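Local atomic coordinates of beta-agarase (Persicobacter, PDB entry 6AII), a protein that cleaves agarose as a GH16-family glycoside hydrolase, probably at its beta-1,4 linkages, and releases neoagarobiose. Residues A[167-172]-A[289-294]; A[125-128]-A[132-135]; A[228-233]-A[238-243]; A[144-149]-A[221-226]. All blocks are in the same frame, centred on the assembly; numbering follows the deposited sequence.

Contact 1: A[167-172]-A[289-294]; sequences AWFAKH and QDWNAL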
# COMPACT_ATOMS: atom_id res chain seq x y z
N ALA A 167 -3.91 14.44 12.16
CA ALA A 167 -3.50 13.53 13.25
C ALA A 167 -4.20 12.19 13.23
O ALA A 167 -3.49 11.15 13.34
CB ALA A 167 -3.73 14.21 14.58
N TRP A 168 -5.53 12.10 13.06
CA TRP A 168 -6.18 10.77 13.07
C TRP A 168 -5.63 9.91 11.96
O TRP A 168 -5.37 8.69 12.06
CB TRP A 168 -7.75 10.87 13.00
CG TRP A 168 -8.46 9.53 13.01
CD1 TRP A 168 -9.06 8.99 14.12
CD2 TRP A 168 -8.65 8.57 11.97
NE1 TRP A 168 -9.59 7.78 13.82
CE2 TRP A 168 -9.37 7.47 12.52
CE3 TRP A 168 -8.32 8.46 10.62
CZ2 TRP A 168 -9.74 6.35 11.79
CZ3 TRP A 168 -8.66 7.35 9.89
CH2 TRP A 168 -9.35 6.27 10.47
N PHE A 169 -5.49 10.48 10.75
CA PHE A 169 -5.12 9.77 9.63
C PHE A 169 -3.67 9.33 9.77
O PHE A 169 -3.39 8.20 9.48
CB PHE A 169 -5.36 10.56 8.35
CG PHE A 169 -6.83 10.89 8.19
CD1 PHE A 169 -7.68 9.98 7.61
CD2 PHE A 169 -7.31 12.07 8.69
CE1 PHE A 169 -9.04 10.28 7.52
CE2 PHE A 169 -8.67 12.33 8.64
CZ PHE A 169 -9.51 11.43 8.06
N ALA A 170 -2.79 10.20 10.28
CA ALA A 170 -1.36 9.90 10.21
C ALA A 170 -1.03 8.73 11.13
O ALA A 170 -0.01 8.07 10.92
CB ALA A 170 -0.55 11.13 10.61
N LYS A 171 -1.79 8.48 12.17
CA LYS A 171 -1.35 7.48 13.11
C LYS A 171 -1.66 6.05 12.65
O LYS A 171 -1.15 5.09 13.23
CB LYS A 171 -1.94 7.74 14.49
CG LYS A 171 -3.41 7.41 14.63
CD LYS A 171 -3.93 7.90 15.99
CE LYS A 171 -5.39 7.61 16.20
NZ LYS A 171 -5.74 8.06 17.59
N HIS A 172 -2.49 5.91 11.63
CA HIS A 172 -3.00 4.61 11.24
C HIS A 172 -2.23 4.03 10.04
O HIS A 172 -1.49 4.69 9.28
CB HIS A 172 -4.45 4.69 10.84
CG HIS A 172 -5.39 4.98 11.92
ND1 HIS A 172 -5.74 6.28 12.22
CD2 HIS A 172 -6.01 4.23 12.81
CE1 HIS A 172 -6.52 6.25 13.23
NE2 HIS A 172 -6.75 5.01 13.61
N GLN A 289 -6.27 12.00 -2.48
CA GLN A 289 -7.62 11.58 -2.82
C GLN A 289 -8.58 12.77 -2.64
O GLN A 289 -8.34 13.67 -1.83
CB GLN A 289 -8.06 10.40 -1.95
CG GLN A 289 -7.08 9.23 -2.10
CD GLN A 289 -6.83 8.44 -0.82
OE1 GLN A 289 -7.38 8.72 0.24
NE2 GLN A 289 -5.95 7.47 -0.94
N ASP A 290 -9.69 12.72 -3.39
CA ASP A 290 -10.69 13.78 -3.37
C ASP A 290 -11.13 14.16 -1.96
O ASP A 290 -11.07 15.33 -1.63
CB ASP A 290 -11.95 13.35 -4.17
CG ASP A 290 -12.66 12.04 -3.84
OD1 ASP A 290 -12.29 11.28 -2.94
OD2 ASP A 290 -13.50 11.68 -4.64
N TRP A 291 -11.46 13.14 -1.15
CA TRP A 291 -12.06 13.34 0.23
C TRP A 291 -11.02 14.08 1.12
O TRP A 291 -11.31 15.11 1.75
CB TRP A 291 -12.54 12.00 0.84
CG TRP A 291 -11.60 10.82 0.88
CD1 TRP A 291 -11.32 9.93 -0.13
CD2 TRP A 291 -10.90 10.30 2.03
NE1 TRP A 291 -10.46 8.95 0.28
CE2 TRP A 291 -10.18 9.15 1.61
CE3 TRP A 291 -10.79 10.70 3.37
CZ2 TRP A 291 -9.36 8.42 2.48
CZ3 TRP A 291 -9.95 9.99 4.22
CH2 TRP A 291 -9.27 8.85 3.78
N ASN A 292 -9.79 13.66 1.00
CA ASN A 292 -8.77 14.29 1.79
C ASN A 292 -8.50 15.72 1.29
O ASN A 292 -8.36 16.65 2.06
CB ASN A 292 -7.49 13.46 1.84
CG ASN A 292 -7.56 12.29 2.81
OD1 ASN A 292 -7.90 12.46 3.98
ND2 ASN A 292 -7.18 11.10 2.34
N ALA A 293 -8.32 15.87 -0.02
CA ALA A 293 -7.95 17.17 -0.56
C ALA A 293 -9.04 18.21 -0.29
O ALA A 293 -8.66 19.33 0.12
CB ALA A 293 -7.68 17.07 -2.02
N LEU A 294 -10.30 17.76 -0.40
CA LEU A 294 -11.40 18.76 -0.20
C LEU A 294 -11.49 19.19 1.27
O LEU A 294 -11.93 20.32 1.59
CB LEU A 294 -12.70 18.14 -0.70
CG LEU A 294 -12.84 17.99 -2.23
CD1 LEU A 294 -14.02 17.12 -2.61
CD2 LEU A 294 -12.88 19.35 -2.88

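Contact 2: A[125-128]-A[132-135]; sequences KIAD and ANNV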
# COMPACT_ATOMS: atom_id res chain seq x y z
N LYS A 125 9.97 4.33 3.69
CA LYS A 125 9.96 5.49 4.55
C LYS A 125 8.81 6.40 4.07
O LYS A 125 8.92 7.03 3.02
CB LYS A 125 11.28 6.25 4.47
CG LYS A 125 11.66 7.03 5.71
CD LYS A 125 10.85 8.20 5.94
CE LYS A 125 10.96 9.27 4.89
NZ LYS A 125 10.04 10.39 5.28
N ILE A 126 7.74 6.30 4.81
CA ILE A 126 6.52 7.09 4.51
C ILE A 126 6.88 8.59 4.52
O ILE A 126 7.63 9.04 5.36
CB ILE A 126 5.44 6.68 5.50
CG1 ILE A 126 4.90 5.30 5.06
CG2 ILE A 126 4.31 7.74 5.54
CD1 ILE A 126 4.11 4.55 6.04
N ALA A 127 6.38 9.32 3.53
CA ALA A 127 6.63 10.75 3.41
C ALA A 127 6.12 11.49 4.66
O ALA A 127 5.02 11.23 5.13
CB ALA A 127 5.96 11.30 2.21
N ASP A 128 6.97 12.45 5.11
CA ASP A 128 6.55 13.30 6.20
C ASP A 128 5.81 14.49 5.60
O ASP A 128 6.29 15.59 5.61
CB ASP A 128 7.74 13.71 7.04
CG ASP A 128 7.33 14.40 8.33
OD1 ASP A 128 6.10 14.47 8.59
OD2 ASP A 128 8.29 14.80 9.04
N ALA A 132 -1.43 10.38 0.81
CA ALA A 132 -1.51 8.92 0.94
C ALA A 132 -0.24 8.27 0.41
O ALA A 132 0.29 8.68 -0.62
CB ALA A 132 -2.69 8.36 0.22
N ASN A 133 0.26 7.29 1.20
CA ASN A 133 1.41 6.49 0.88
C ASN A 133 0.91 5.03 0.87
O ASN A 133 0.54 4.51 1.91
CB ASN A 133 2.50 6.66 1.93
CG ASN A 133 3.11 8.04 2.02
OD1 ASN A 133 4.34 8.11 1.80
ND2 ASN A 133 2.33 9.06 2.46
N ASN A 134 0.87 4.39 -0.31
CA ASN A 134 0.12 3.16 -0.49
C ASN A 134 1.02 2.03 -1.04
O ASN A 134 1.84 2.26 -1.89
CB ASN A 134 -1.00 3.34 -1.50
CG ASN A 134 -2.06 4.33 -1.08
OD1 ASN A 134 -2.41 4.46 0.09
ND2 ASN A 134 -2.58 5.00 -2.11
N VAL A 135 0.81 0.85 -0.51
CA VAL A 135 1.41 -0.40 -0.99
C VAL A 135 0.25 -1.41 -1.09
O VAL A 135 -0.40 -1.72 -0.10
CB VAL A 135 2.50 -0.95 -0.06
CG1 VAL A 135 3.14 -2.17 -0.69
CG2 VAL A 135 3.55 0.08 0.27

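Contact 3: A[228-233]-A[238-243]; sequences HLEYYI and VRTLSG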
# COMPACT_ATOMS: atom_id res chain seq x y z
N HIS A 228 -6.99 -16.92 3.66
CA HIS A 228 -6.04 -16.72 4.78
C HIS A 228 -5.04 -15.61 4.42
O HIS A 228 -4.16 -15.82 3.55
CB HIS A 228 -5.35 -18.03 5.17
CG HIS A 228 -4.60 -17.91 6.47
ND1 HIS A 228 -5.05 -18.44 7.65
CD2 HIS A 228 -3.40 -17.36 6.78
CE1 HIS A 228 -4.18 -18.24 8.63
NE2 HIS A 228 -3.15 -17.57 8.11
N LEU A 229 -5.07 -14.52 5.21
CA LEU A 229 -4.13 -13.42 5.05
C LEU A 229 -3.54 -13.09 6.43
O LEU A 229 -4.27 -13.10 7.44
CB LEU A 229 -4.86 -12.16 4.58
CG LEU A 229 -5.49 -12.15 3.21
CD1 LEU A 229 -6.20 -10.81 3.02
CD2 LEU A 229 -4.46 -12.38 2.13
N GLU A 230 -2.22 -12.86 6.46
CA GLU A 230 -1.59 -12.43 7.69
C GLU A 230 -0.80 -11.18 7.39
O GLU A 230 -0.07 -11.10 6.40
CB GLU A 230 -0.60 -13.45 8.27
CG GLU A 230 -1.24 -14.81 8.53
CD GLU A 230 -0.26 -15.91 8.90
OE1 GLU A 230 0.98 -15.67 8.88
OE2 GLU A 230 -0.75 -17.05 9.12
N TYR A 231 -0.88 -10.17 8.31
CA TYR A 231 -0.11 -8.89 8.13
C TYR A 231 0.96 -8.74 9.23
O TYR A 231 0.75 -9.12 10.40
CB TYR A 231 -1.09 -7.73 8.26
CG TYR A 231 -2.13 -7.66 7.18
CD1 TYR A 231 -3.30 -8.40 7.32
CD2 TYR A 231 -2.00 -6.86 6.06
CE1 TYR A 231 -4.30 -8.38 6.36
CE2 TYR A 231 -2.98 -6.86 5.07
CZ TYR A 231 -4.14 -7.59 5.24
OH TYR A 231 -5.11 -7.54 4.28
N TYR A 232 2.11 -8.17 8.82
CA TYR A 232 3.27 -8.00 9.63
C TYR A 232 3.76 -6.57 9.49
O TYR A 232 3.95 -6.06 8.38
CB TYR A 232 4.40 -8.93 9.14
CG TYR A 232 4.02 -10.37 9.34
CD1 TYR A 232 3.21 -11.05 8.43
CD2 TYR A 232 4.42 -11.03 10.47
CE1 TYR A 232 2.80 -12.36 8.67
CE2 TYR A 232 4.01 -12.33 10.72
CZ TYR A 232 3.19 -12.98 9.84
OH TYR A 232 2.85 -14.29 10.13
N ILE A 233 4.01 -5.88 10.63
CA ILE A 233 4.56 -4.55 10.65
C ILE A 233 5.87 -4.62 11.45
O ILE A 233 5.90 -5.07 12.61
CB ILE A 233 3.55 -3.53 11.25
CG1 ILE A 233 2.34 -3.41 10.33
CG2 ILE A 233 4.25 -2.19 11.47
CD1 ILE A 233 1.22 -2.56 10.86
N VAL A 238 0.67 -8.67 13.27
CA VAL A 238 -0.37 -7.80 13.83
C VAL A 238 -1.78 -8.28 13.50
O VAL A 238 -2.72 -7.80 14.21
CB VAL A 238 -0.18 -6.32 13.42
CG1 VAL A 238 1.14 -5.77 13.96
CG2 VAL A 238 -0.32 -6.16 11.91
N ARG A 239 -2.03 -9.12 12.47
CA ARG A 239 -3.43 -9.35 12.12
C ARG A 239 -3.50 -10.59 11.24
O ARG A 239 -2.61 -10.79 10.37
CB ARG A 239 -3.96 -8.18 11.28
CG ARG A 239 -5.41 -8.27 10.81
CD ARG A 239 -5.86 -6.92 10.27
NE ARG A 239 -7.29 -6.93 9.98
CZ ARG A 239 -8.28 -6.88 10.88
NH1 ARG A 239 -8.01 -6.64 12.16
NH2 ARG A 239 -9.53 -6.99 10.44
N THR A 240 -4.52 -11.40 11.47
CA THR A 240 -4.81 -12.58 10.58
C THR A 240 -6.31 -12.55 10.27
O THR A 240 -7.13 -12.31 11.17
CB THR A 240 -4.51 -13.90 11.29
OG1 THR A 240 -3.08 -13.99 11.38
CG2 THR A 240 -5.04 -15.09 10.51
N LEU A 241 -6.66 -12.80 9.03
CA LEU A 241 -8.04 -13.16 8.63
C LEU A 241 -7.96 -14.60 8.09
O LEU A 241 -7.14 -14.87 7.26
CB LEU A 241 -8.54 -12.24 7.53
CG LEU A 241 -9.19 -10.92 7.96
CD1 LEU A 241 -8.20 -10.05 8.66
CD2 LEU A 241 -9.84 -10.15 6.81
N SER A 242 -8.83 -15.47 8.63
CA SER A 242 -8.76 -16.91 8.28
C SER A 242 -10.18 -17.49 8.25
O SER A 242 -10.73 -17.77 9.32
CB SER A 242 -7.92 -17.67 9.25
OG SER A 242 -7.58 -18.92 8.65
N GLY A 243 -10.75 -17.60 7.06
CA GLY A 243 -12.16 -18.13 6.95
C GLY A 243 -13.17 -17.22 7.62
O GLY A 243 -13.34 -16.08 7.19

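Contact 4: A[144-149]-A[221-226]; sequences EEIDIC and VYWKDP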
# COMPACT_ATOMS: atom_id res chain seq x y z
N GLU A 144 -10.04 -8.37 -7.52
CA GLU A 144 -9.53 -8.88 -6.24
C GLU A 144 -8.28 -8.07 -5.88
O GLU A 144 -7.41 -7.88 -6.69
CB GLU A 144 -9.18 -10.36 -6.29
CG GLU A 144 -10.41 -11.24 -6.52
CD GLU A 144 -10.16 -12.72 -6.69
OE1 GLU A 144 -9.06 -13.20 -6.34
OE2 GLU A 144 -11.14 -13.41 -7.17
N GLU A 145 -8.23 -7.57 -4.66
CA GLU A 145 -7.18 -6.61 -4.23
C GLU A 145 -6.77 -6.94 -2.78
O GLU A 145 -7.61 -7.25 -1.94
CB GLU A 145 -7.79 -5.21 -4.33
CG GLU A 145 -6.98 -4.09 -3.65
CD GLU A 145 -7.59 -2.72 -3.72
OE1 GLU A 145 -8.34 -2.52 -4.70
OE2 GLU A 145 -7.28 -1.84 -2.83
N ILE A 146 -5.48 -6.74 -2.47
CA ILE A 146 -5.01 -6.82 -1.10
C ILE A 146 -4.27 -5.52 -0.76
O ILE A 146 -3.40 -5.13 -1.48
CB ILE A 146 -4.10 -8.06 -0.93
CG1 ILE A 146 -4.90 -9.34 -1.13
CG2 ILE A 146 -3.39 -8.02 0.44
CD1 ILE A 146 -4.02 -10.58 -1.33
N ASP A 147 -4.62 -4.90 0.35
CA ASP A 147 -3.99 -3.63 0.76
C ASP A 147 -3.01 -3.91 1.92
O ASP A 147 -3.48 -4.18 3.08
CB ASP A 147 -5.04 -2.64 1.24
CG ASP A 147 -6.08 -2.44 0.15
OD1 ASP A 147 -5.68 -2.17 -1.00
OD2 ASP A 147 -7.26 -2.70 0.46
N ILE A 148 -1.70 -3.82 1.54
CA ILE A 148 -0.62 -4.05 2.44
C ILE A 148 -0.52 -2.86 3.40
O ILE A 148 -0.33 -3.03 4.59
CB ILE A 148 0.66 -4.38 1.70
CG1 ILE A 148 0.47 -5.67 0.89
CG2 ILE A 148 1.81 -4.55 2.66
CD1 ILE A 148 1.61 -6.05 0.00
N CYS A 149 -0.62 -1.68 2.85
CA CYS A 149 -0.47 -0.44 3.65
C CYS A 149 -1.22 0.69 2.94
O CYS A 149 -0.90 0.96 1.79
CB CYS A 149 0.99 -0.06 3.76
SG CYS A 149 1.30 1.63 4.44
N VAL A 221 2.59 -8.85 3.84
CA VAL A 221 1.41 -9.74 3.95
C VAL A 221 1.83 -11.15 3.53
O VAL A 221 2.57 -11.27 2.56
CB VAL A 221 0.23 -9.24 3.11
CG1 VAL A 221 0.51 -9.31 1.62
CG2 VAL A 221 -1.05 -10.00 3.39
N TYR A 222 1.32 -12.13 4.27
CA TYR A 222 1.38 -13.51 3.84
C TYR A 222 -0.01 -13.86 3.31
O TYR A 222 -0.96 -13.98 4.07
CB TYR A 222 1.80 -14.44 4.99
CG TYR A 222 1.92 -15.93 4.65
CD1 TYR A 222 2.17 -16.33 3.35
CD2 TYR A 222 1.85 -16.87 5.66
CE1 TYR A 222 2.31 -17.69 3.06
CE2 TYR A 222 2.04 -18.22 5.38
CZ TYR A 222 2.25 -18.61 4.08
OH TYR A 222 2.44 -19.93 3.70
N TRP A 223 -0.09 -13.99 2.00
CA TRP A 223 -1.27 -14.47 1.35
C TRP A 223 -1.12 -16.00 1.22
O TRP A 223 -0.47 -16.46 0.30
CB TRP A 223 -1.43 -13.79 0.00
CG TRP A 223 -2.58 -14.21 -0.87
CD1 TRP A 223 -3.67 -14.97 -0.55
CD2 TRP A 223 -2.67 -13.92 -2.28
NE1 TRP A 223 -4.47 -15.09 -1.67
CE2 TRP A 223 -3.86 -14.51 -2.74
CE3 TRP A 223 -1.87 -13.16 -3.16
CZ2 TRP A 223 -4.25 -14.37 -4.09
CZ3 TRP A 223 -2.26 -13.05 -4.49
CH2 TRP A 223 -3.45 -13.64 -4.92
N LYS A 224 -1.60 -16.67 2.22
CA LYS A 224 -1.25 -18.07 2.47
C LYS A 224 -2.11 -19.01 1.58
O LYS A 224 -1.59 -19.95 0.92
CB LYS A 224 -1.45 -18.42 3.94
CG LYS A 224 -1.23 -19.89 4.23
CD LYS A 224 -1.28 -20.15 5.73
CE LYS A 224 -1.10 -21.60 6.12
NZ LYS A 224 -1.04 -21.66 7.60
N ASP A 225 -3.39 -18.69 1.52
CA ASP A 225 -4.36 -19.46 0.74
C ASP A 225 -5.53 -18.54 0.47
O ASP A 225 -5.55 -17.38 0.93
CB ASP A 225 -4.72 -20.79 1.44
CG ASP A 225 -5.49 -20.70 2.74
OD1 ASP A 225 -6.56 -20.07 2.76
OD2 ASP A 225 -4.99 -21.22 3.75
N PRO A 226 -6.51 -19.00 -0.33
CA PRO A 226 -7.54 -18.10 -0.74
C PRO A 226 -8.41 -17.58 0.41
O PRO A 226 -9.12 -16.61 0.16
CB PRO A 226 -8.39 -18.89 -1.77
CG PRO A 226 -7.35 -19.87 -2.31
CD PRO A 226 -6.59 -20.28 -1.08

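Contact 1: A[167-172]-A[289-294]
Phe-169 and Trp-291 are brought into contact by different first torsions. Phe-169 sets CG opposite its own carbonyl carbon (chi1 -61°), whereas Trp-291 places CG between backbone N and carbonyl carbon (chi1 52°), the crowded position, which sends the indole out toward helix 167-170. The six-membered part of the indole leads: Trp-291 CZ3 lies 3.4 Å from Phe-169 CE1, and Trp-291 CH2 is 4.0 Å from the same CE1. The phenyl carbon sits near the indole plane, at its edge, yet the indole approaches the phenyl ring at a slant. With planes at 54° and centroids 5.8 Å apart, the pair is neither a stack nor a T-shaped contact.

Both phenyl faces have neighbours. Trp-168 CE3 stands 3.4 Å above the Phe-169 ring plane, toward its rim, and on the opposite face Asn-292 OD1 stands 4.3 Å above the ring centre. That oxygen is held by Arg-297 NE, so its polar partner lies elsewhere. The amide also spans the two aromatics, its ND2 lying 3.3 Å above the Trp-291 ring plane. Replacing Phe-169 by an alanine would probably open a gap between Trp-168 and Asn-292 and leave the Trp-291 edge without its mate.

Tyr-152 also meets the Trp-291 ring and touches Asn-292. One short helix leads into strand 173-181 and the other follows strand 280-287, so the contact joins two connections at the end of the mixed sheet, consistent with the loop-decorated beta-sandwich (jelly roll) of GH16 enzymes.

Contact 2: A[125-128]-A[132-135]
Ala-127 donates its backbone N-H to the side-chain carbonyl of Asn-133, and this is the hydrogen bond that joins the two segments. Ala-127 N to Asn-133 OD1 is 2.9 Å, with a nearly straight N-H...O angle of 166°. The donor stands 40° out of the amide's carbonyl plane, so it approaches from above. Asn-133 ND2 makes a weak bond to Phe-131 O, just before its strand begins. Within 125-128, Lys-125 NZ curls round to Ile-126 O at 2.8 Å, tying down the peptide whose N-H makes the crossing bond.

Strand 118-125 belongs to the antiparallel sheet and strand 132-139 to the mixed one, so the loop is a beta-arch spanning the sandwich, with the Asn-133 side chain reaching across it to Ala-127 N. A leucine in place of Asn-133 would probably leave the N-H of Ala-127 without its acceptor inside the protein.

Van der Waals contacts flank the bond. The CG2 branch of Ile-126, set opposite its backbone N by chi1 -76°, lies 3.7 Å from Asn-133 CG and 3.9 Å from Asn-133 ND2. Ala-127 CB approaches Asn-133 OD1 to 3.6 Å. Beyond the arch, Ile-126 packs on Trp-212 and Asn-133 on Met-313.

Contact 3: A[228-233]-A[238-243]
His-228 grips a partner with each ring nitrogen. Its ND1 meets Ser-242 OG across the strands at 2.8 Å, the hydroxyl lying near the ring plane, and the geometry allows either atom to donate. Its NE2 donates to Glu-230 OE2 at 2.7 Å, again close to the ring plane. The second carboxylate oxygen, Glu-230 OE1, accepts from Tyr-232 OH at 2.6 Å. Both carboxylate oxygens are approached on their anti sides, so the group is held from two directions and its rotation is probably restricted; the two bonds would probably hold the histidine ring against flipping as well.

Backbone bonds come next. Leu-229 and Leu-241 form a hydrogen-bonded antiparallel pair: Leu-229 N to Leu-241 O and Leu-241 N to Leu-229 O are both 2.9 Å. Further along, Tyr-231 N donates to Arg-239 O at 2.8 Å, while Tyr-231 O receives Val-238 N at 2.9 Å and a weak bond from Arg-239 N. Val-238 and Arg-239 thus both face Tyr-231, which defines a classic beta bulge.

Packing follows the faces of the sheet. Beside His-228, Glu-230 and Ser-242, the Thr-240 side chain lies alongside Glu-230 CG, its OG1 bonded to Trp-237 NE1. On the other face Tyr-231 and Arg-239 run side by side with ring and guanidinium planes 45° apart; the phenol is bonded to Ser-176 O and the arginine to Tyr-200 O. Leu-229 and Leu-241 on this face both touch His-177 of strand 173-181. With strand axes at 175° and 4.7 Å, this is a bulged antiparallel beta hairpin, its inner side packed against the opposing sheet of the jelly roll.

Contact 4: A[144-149]-A[221-226]
Ile-146 lays its terminal methyl over one face of the Trp-223 indole, a CH-pi contact. Ile-146 CD1 stands 4.0 Å from the centroid of the five-membered ring and only 23° off the ring normal. Trp-223 CD2, at the junction of the two rings, is the nearest indole atom to CD1 at 3.7 Å, with Trp-223 CE3 at 3.8 Å. The tryptophan can offer this face because CG is swung opposite its backbone N (chi1 177°), and Trp-223 NE1, in the same five-membered ring, is hydrogen-bonded to Leu-276 O.

The second pair meets at another angle. Ile-148 and Val-221 cross at about a right angle, and the CG1 branch of the valine takes both carbons of the isoleucine arm: Val-221 CG1 is 3.7 Å from Ile-148 CG1 and 3.8 Å from Ile-148 CD1. The valine's other methyl, CG2, reaches Ile-146 CG2 at a looser 4.3 Å, linking the two pairs into one apolar layer. Leu-229 and Tyr-231 of strand 228-233 extend it.

Within strand 144-151 Ile-146 points its CB toward Val-221 and Trp-223 while Asp-147 points its own away. At Ile-148 the chain turns a corner, and together with Cys-149 it faces Val-135 in a classic beta bulge. The sequence fits the E-x-D-x-x-E signature that bears the catalytic acids in GH16 enzymes, so this is probably the hydrophobic underside of the active-site strand in the family's beta-sandwich.

Contacts 2, 3 and 4 are buried, while contact 1 is only partly buried among helix-bearing loops. Contacts 3 and 4 are the closest pair, with centres about 8 Å apart: strands 217-225 and 228-233 are neighbours in the antiparallel sheet. Contact 2 reaches contact 4 through the mixed sheet, where strands 132-139 and 144-151 pair. Contact 1 touches contact 2 by packing of Gln-289 on Ala-132. The chemistry follows location: contact 3 is bonding within one sheet, contact 4 apolar packing between the two sheets, contact 2 a single side-chain-to-backbone bond across their linking arch, and contact 1 an oblique aromatic meeting between two short helices.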